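Local coordinates for rhamnose ABC transporter, rhamnose-binding protein (Actinomyces odontolyticus ATCC 17982, PDB 5BQ3) that probably binds rhamnose or a related carbohydrate outside the cell and hands it to an ABC transporter for import, at residues D143-S146 / D147-G151; Y194-D198 / D199-F203. One frame throughout, in Å; residues are numbered along the deposited sequence.

Interaction 1 of 2, residues D143-S146 / D147-G151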
loop_
_atom_site.group_PDB
_atom_site.type_symbol
_atom_site.label_atom_id
_atom_site.label_comp_id
_atom_site.label_asym_id
_atom_site.label_seq_id
_atom_site.Cartn_x
_atom_site.Cartn_y
_atom_site.Cartn_z
ATOM N N ASP A 143 -13.092 -4.504 11.301
ATOM C CA ASP A 143 -14.346 -4.954 10.681
ATOM C C ASP A 143 -14.294 -6.447 10.359
ATOM O O ASP A 143 -15.274 -7.140 10.599
ATOM C CB ASP A 143 -14.649 -4.154 9.402
ATOM C CG ASP A 143 -15.468 -2.888 9.589
ATOM O OD1 ASP A 143 -15.595 -2.424 10.742
ATOM O OD2 ASP A 143 -15.970 -2.352 8.577
HETATM N N MSE A 144 -13.154 -6.931 9.818
HETATM C CA MSE A 144 -12.920 -8.339 9.469
HETATM C C MSE A 144 -12.819 -9.196 10.731
HETATM O O MSE A 144 -13.361 -10.299 10.753
HETATM C CB MSE A 144 -11.649 -8.494 8.615
HETATM C CG MSE A 144 -11.752 -7.810 7.244
HETATM SE SE MSE A 144 -10.254 -8.146 6.046
HETATM C CE MSE A 144 -8.804 -7.402 7.086
ATOM N N VAL A 145 -12.149 -8.675 11.789
ATOM C CA VAL A 145 -11.991 -9.359 13.078
ATOM C C VAL A 145 -13.363 -9.553 13.705
ATOM O O VAL A 145 -13.766 -10.692 13.921
ATOM C CB VAL A 145 -11.026 -8.616 14.040
ATOM C CG1 VAL A 145 -10.988 -9.277 15.411
ATOM C CG2 VAL A 145 -9.629 -8.547 13.465
ATOM N N SER A 146 -14.080 -8.436 13.957
ATOM C CA SER A 146 -15.412 -8.379 14.562
ATOM C C SER A 146 -16.402 -9.303 13.850
ATOM O O SER A 146 -17.141 -10.027 14.517
ATOM C CB SER A 146 -15.935 -6.946 14.553
ATOM O OG SER A 146 -17.082 -6.813 15.375
ATOM N N ASP A 147 -16.375 -9.312 12.504
ATOM C CA ASP A 147 -17.236 -10.138 11.657
ATOM C C ASP A 147 -16.925 -11.640 11.830
ATOM O O ASP A 147 -17.857 -12.442 11.916
ATOM C CB ASP A 147 -17.079 -9.719 10.180
ATOM C CG ASP A 147 -17.872 -10.527 9.171
ATOM O OD1 ASP A 147 -19.117 -10.611 9.319
ATOM O OD2 ASP A 147 -17.259 -11.035 8.206
ATOM N N GLN A 148 -15.627 -12.007 11.898
ATOM C CA GLN A 148 -15.181 -13.392 12.019
ATOM C C GLN A 148 -15.348 -13.951 13.440
ATOM O O GLN A 148 -15.808 -15.089 13.568
ATOM C CB GLN A 148 -13.729 -13.537 11.549
ATOM C CG GLN A 148 -13.600 -13.612 10.025
ATOM C CD GLN A 148 -12.179 -13.475 9.531
ATOM O OE1 GLN A 148 -11.843 -12.533 8.810
ATOM N NE2 GLN A 148 -11.320 -14.429 9.874
ATOM N N ILE A 149 -14.984 -13.178 14.494
ATOM C CA ILE A 149 -15.093 -13.624 15.896
ATOM C C ILE A 149 -16.561 -13.668 16.363
ATOM O O ILE A 149 -16.890 -14.438 17.266
ATOM C CB ILE A 149 -14.213 -12.821 16.899
ATOM C CG1 ILE A 149 -14.543 -11.304 16.909
ATOM C CG2 ILE A 149 -12.728 -13.089 16.657
ATOM C CD1 ILE A 149 -13.804 -10.456 17.956
ATOM N N GLY A 150 -17.412 -12.856 15.747
ATOM C CA GLY A 150 -18.829 -12.791 16.072
ATOM C C GLY A 150 -19.204 -11.665 17.010
ATOM O O GLY A 150 -20.143 -11.814 17.792
ATOM N N GLY A 151 -18.483 -10.546 16.926
ATOM C CA GLY A 151 -18.738 -9.350 17.722
ATOM C C GLY A 151 -17.886 -9.166 18.962
ATOM O O GLY A 151 -17.678 -8.030 19.400
#
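Val145 and Ile149, one helical turn apart, meet methyl to methyl, and their torsions explain how. In Val145, CG1 stands anti to the backbone N (chi1 175°). In Ile149, CG1 sits between the backbone N and the carbonyl carbon (chi1 59°), and the chain then runs straight on to CD1. The two side chains thus slant across one another, with Val145 CG1 4.0 Å from Ile149 CD1. Both also press on Val155, so this patch belongs to the helix face that covers the sheet. Replacing Ile149 by an alanine would probably leave Val145 CG1 without its partner in the helix and open a gap against Val155, Ala218 and Asn217.

One residue earlier, Gln148 stretches out beyond CG and brings OE1 to 4.0 Å from Met144 CB; it continues toward Phe244, Thr246 and Glu265. Asp143 turns from the contact to a salt bridge with Lys183 and a hydrogen bond from Tyr184.

Backbone bonds hold these side chains in step. Asp147 N binds Asp143 O, Gln148 N binds Met144 O, and Ile149 N gives a nearly straight bond of 2.8 Å to Val145 O. At Ser146 O the helical bond from Gly150 N is joined by a second one from Gly151 N: the latter lies in the carbonyl plane at 2.8 Å, whereas Gly150 N, at 3.1 Å, comes from above that plane. Gly150 has left helical geometry with a positive phi of 98°, a conformation that would jam a side chain against the preceding carbonyl oxygen. The glycine of positive phi and the bond from Gly151 back to Ser146 are features shared with the Schellman motif, and they make this a glycine-based C-terminal cap, ending helix 134-149 just before strand 153-159.

Interaction 2 of 2, residues Y194-D198 / D199-F203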
loop_
_atom_site.group_PDB
_atom_site.type_symbol
_atom_site.label_atom_id
_atom_site.label_comp_id
_atom_site.label_asym_id
_atom_site.label_seq_id
_atom_site.Cartn_x
_atom_site.Cartn_y
_atom_site.Cartn_z
ATOM N N TYR A 194 5.855 -9.425 18.099
ATOM C CA TYR A 194 6.560 -8.874 16.945
ATOM C C TYR A 194 7.385 -9.942 16.214
ATOM O O TYR A 194 8.284 -10.555 16.798
ATOM C CB TYR A 194 7.439 -7.686 17.380
ATOM C CG TYR A 194 6.643 -6.583 18.048
ATOM C CD1 TYR A 194 5.889 -5.686 17.296
ATOM C CD2 TYR A 194 6.607 -6.462 19.434
ATOM C CE1 TYR A 194 5.126 -4.692 17.906
ATOM C CE2 TYR A 194 5.848 -5.472 20.057
ATOM C CZ TYR A 194 5.111 -4.585 19.286
ATOM O OH TYR A 194 4.363 -3.600 19.888
ATOM N N GLY A 195 7.045 -10.149 14.943
ATOM C CA GLY A 195 7.693 -11.114 14.060
ATOM C C GLY A 195 8.892 -10.573 13.306
ATOM O O GLY A 195 9.573 -11.327 12.605
ATOM N N ASP A 196 9.142 -9.249 13.432
ATOM C CA ASP A 196 10.250 -8.485 12.845
ATOM C C ASP A 196 10.368 -8.640 11.306
ATOM O O ASP A 196 11.474 -8.538 10.771
ATOM C CB ASP A 196 11.587 -8.847 13.535
ATOM C CG ASP A 196 11.628 -8.569 15.030
ATOM O OD1 ASP A 196 11.047 -7.546 15.465
ATOM O OD2 ASP A 196 12.269 -9.353 15.760
ATOM N N ASP A 197 9.221 -8.833 10.601
ATOM C CA ASP A 197 9.107 -9.032 9.141
ATOM C C ASP A 197 9.985 -10.213 8.657
ATOM O O ASP A 197 10.480 -10.213 7.524
ATOM C CB ASP A 197 9.433 -7.742 8.353
ATOM C CG ASP A 197 8.250 -6.838 8.059
ATOM O OD1 ASP A 197 7.166 -7.365 7.713
ATOM O OD2 ASP A 197 8.421 -5.601 8.117
ATOM N N ASP A 198 10.151 -11.225 9.530
ATOM C CA ASP A 198 10.923 -12.437 9.279
ATOM C C ASP A 198 10.008 -13.644 9.447
ATOM O O ASP A 198 9.328 -13.756 10.467
ATOM C CB ASP A 198 12.130 -12.507 10.229
ATOM C CG ASP A 198 13.048 -13.685 9.980
ATOM O OD1 ASP A 198 13.812 -13.645 8.988
ATOM O OD2 ASP A 198 13.013 -14.644 10.784
ATOM N N ASP A 199 9.980 -14.532 8.437
ATOM C CA ASP A 199 9.138 -15.729 8.400
ATOM C C ASP A 199 9.415 -16.696 9.565
ATOM O O ASP A 199 8.462 -17.205 10.155
ATOM C CB ASP A 199 9.307 -16.459 7.060
ATOM C CG ASP A 199 8.385 -17.648 6.893
ATOM O OD1 ASP A 199 7.200 -17.438 6.549
ATOM O OD2 ASP A 199 8.842 -18.786 7.119
ATOM N N THR A 200 10.701 -16.952 9.885
ATOM C CA THR A 200 11.091 -17.876 10.955
ATOM C C THR A 200 10.690 -17.315 12.329
ATOM O O THR A 200 10.168 -18.066 13.155
ATOM C CB THR A 200 12.595 -18.203 10.884
ATOM O OG1 THR A 200 12.984 -18.366 9.518
ATOM C CG2 THR A 200 12.957 -19.457 11.662
ATOM N N LYS A 201 10.912 -16.003 12.559
ATOM C CA LYS A 201 10.571 -15.323 13.813
ATOM C C LYS A 201 9.040 -15.222 13.982
ATOM O O LYS A 201 8.546 -15.511 15.071
ATOM C CB LYS A 201 11.244 -13.932 13.878
ATOM C CG LYS A 201 10.954 -13.101 15.139
ATOM C CD LYS A 201 11.725 -13.557 16.376
ATOM C CE LYS A 201 11.422 -12.676 17.562
ATOM N NZ LYS A 201 11.952 -13.250 18.828
ATOM N N SER A 202 8.300 -14.847 12.911
ATOM C CA SER A 202 6.832 -14.727 12.916
ATOM C C SER A 202 6.150 -16.076 13.190
ATOM O O SER A 202 5.100 -16.102 13.837
ATOM C CB SER A 202 6.323 -14.159 11.595
ATOM O OG SER A 202 6.851 -12.872 11.328
ATOM N N PHE A 203 6.750 -17.188 12.703
ATOM C CA PHE A 203 6.258 -18.550 12.918
ATOM C C PHE A 203 6.423 -18.935 14.389
ATOM O O PHE A 203 5.520 -19.547 14.963
ATOM C CB PHE A 203 7.001 -19.548 12.010
ATOM C CG PHE A 203 6.426 -20.945 12.007
ATOM C CD1 PHE A 203 6.807 -21.876 12.968
ATOM C CD2 PHE A 203 5.517 -21.337 11.035
ATOM C CE1 PHE A 203 6.263 -23.162 12.974
ATOM C CE2 PHE A 203 4.990 -22.630 11.028
ATOM C CZ PHE A 203 5.358 -23.531 12.004
HETATM O O HOH W 1 6.283 -10.197 10.745
#
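Asp199 opens the helix directly after the capping residue Asp198, while its carboxylate leaves the contact for a salt bridge with Arg232. Thr200 follows in the first turn, where its CB approaches Asp198 OD2 at 3.6 Å.

At Lys201 the principle of N-capping becomes explicit. Its backbone N donates to Asp198 OD2 at 3.1 Å, with an N-H...O angle of 153°, and meets the carboxylate on its anti side, somewhat out of plane. Asp198 can serve because its CG is anti to the backbone N (chi1 -176°), which swings the carboxylate over the start of the helix; its negative charge there would probably be favoured by the helix dipole. The aliphatic part of Lys201 does separate work: CB lies 3.3 Å from Gly195 O, and a bend at chi2 (76°) brings CE to 3.9 Å from Asp196 OD2. The ammonium turns away from that carboxylate, toward a long, weak ion pair with Glu205.

Ser202 closes the turn. Its N and its OG both donate to Asp198 O, at 2.9 Å and 2.8 Å; the first bond stays near the carbonyl plane, and the hydroxyl comes from above it. That OG also accepts from a water, at 2.8 Å from the water oxygen, which in turn accepts a weak bond from Asp197 N. Gly195 CA faces the hydroxyl closely, and a side chain at Gly195 would run into it. The preceding turn is itself tied by Asp198 N to Gly195 O.

This connection leads from strand 187-194 into helix 199-212. Gly195 bonds through its backbone to Ser159 at the end of the adjacent strand 153-159, Ser202 packs on Leu158 of that strand, and Asp199 and Ser202 both touch Ala229 of helix 224-236.

How the interactions relate
Two ends of helices are treated here by two different devices. Interaction 1 finishes helix 134-149 with backbone donors and glycines; interaction 2 begins helix 199-212 with an aspartate carboxylate and a serine hydroxyl. Their centres are 25 Å apart and their nearest atoms about 16 Å, so they do not touch. What joins them is the four-stranded parallel sheet, and strand 153-159 is common to both: interaction 1 rests on Val155, interaction 2 on Leu158 and Ser159. The odd spacing of Val155 and Leu158 is consistent with packing on opposite faces of the sheet, as in the alpha/beta lobes of periplasmic binding proteins.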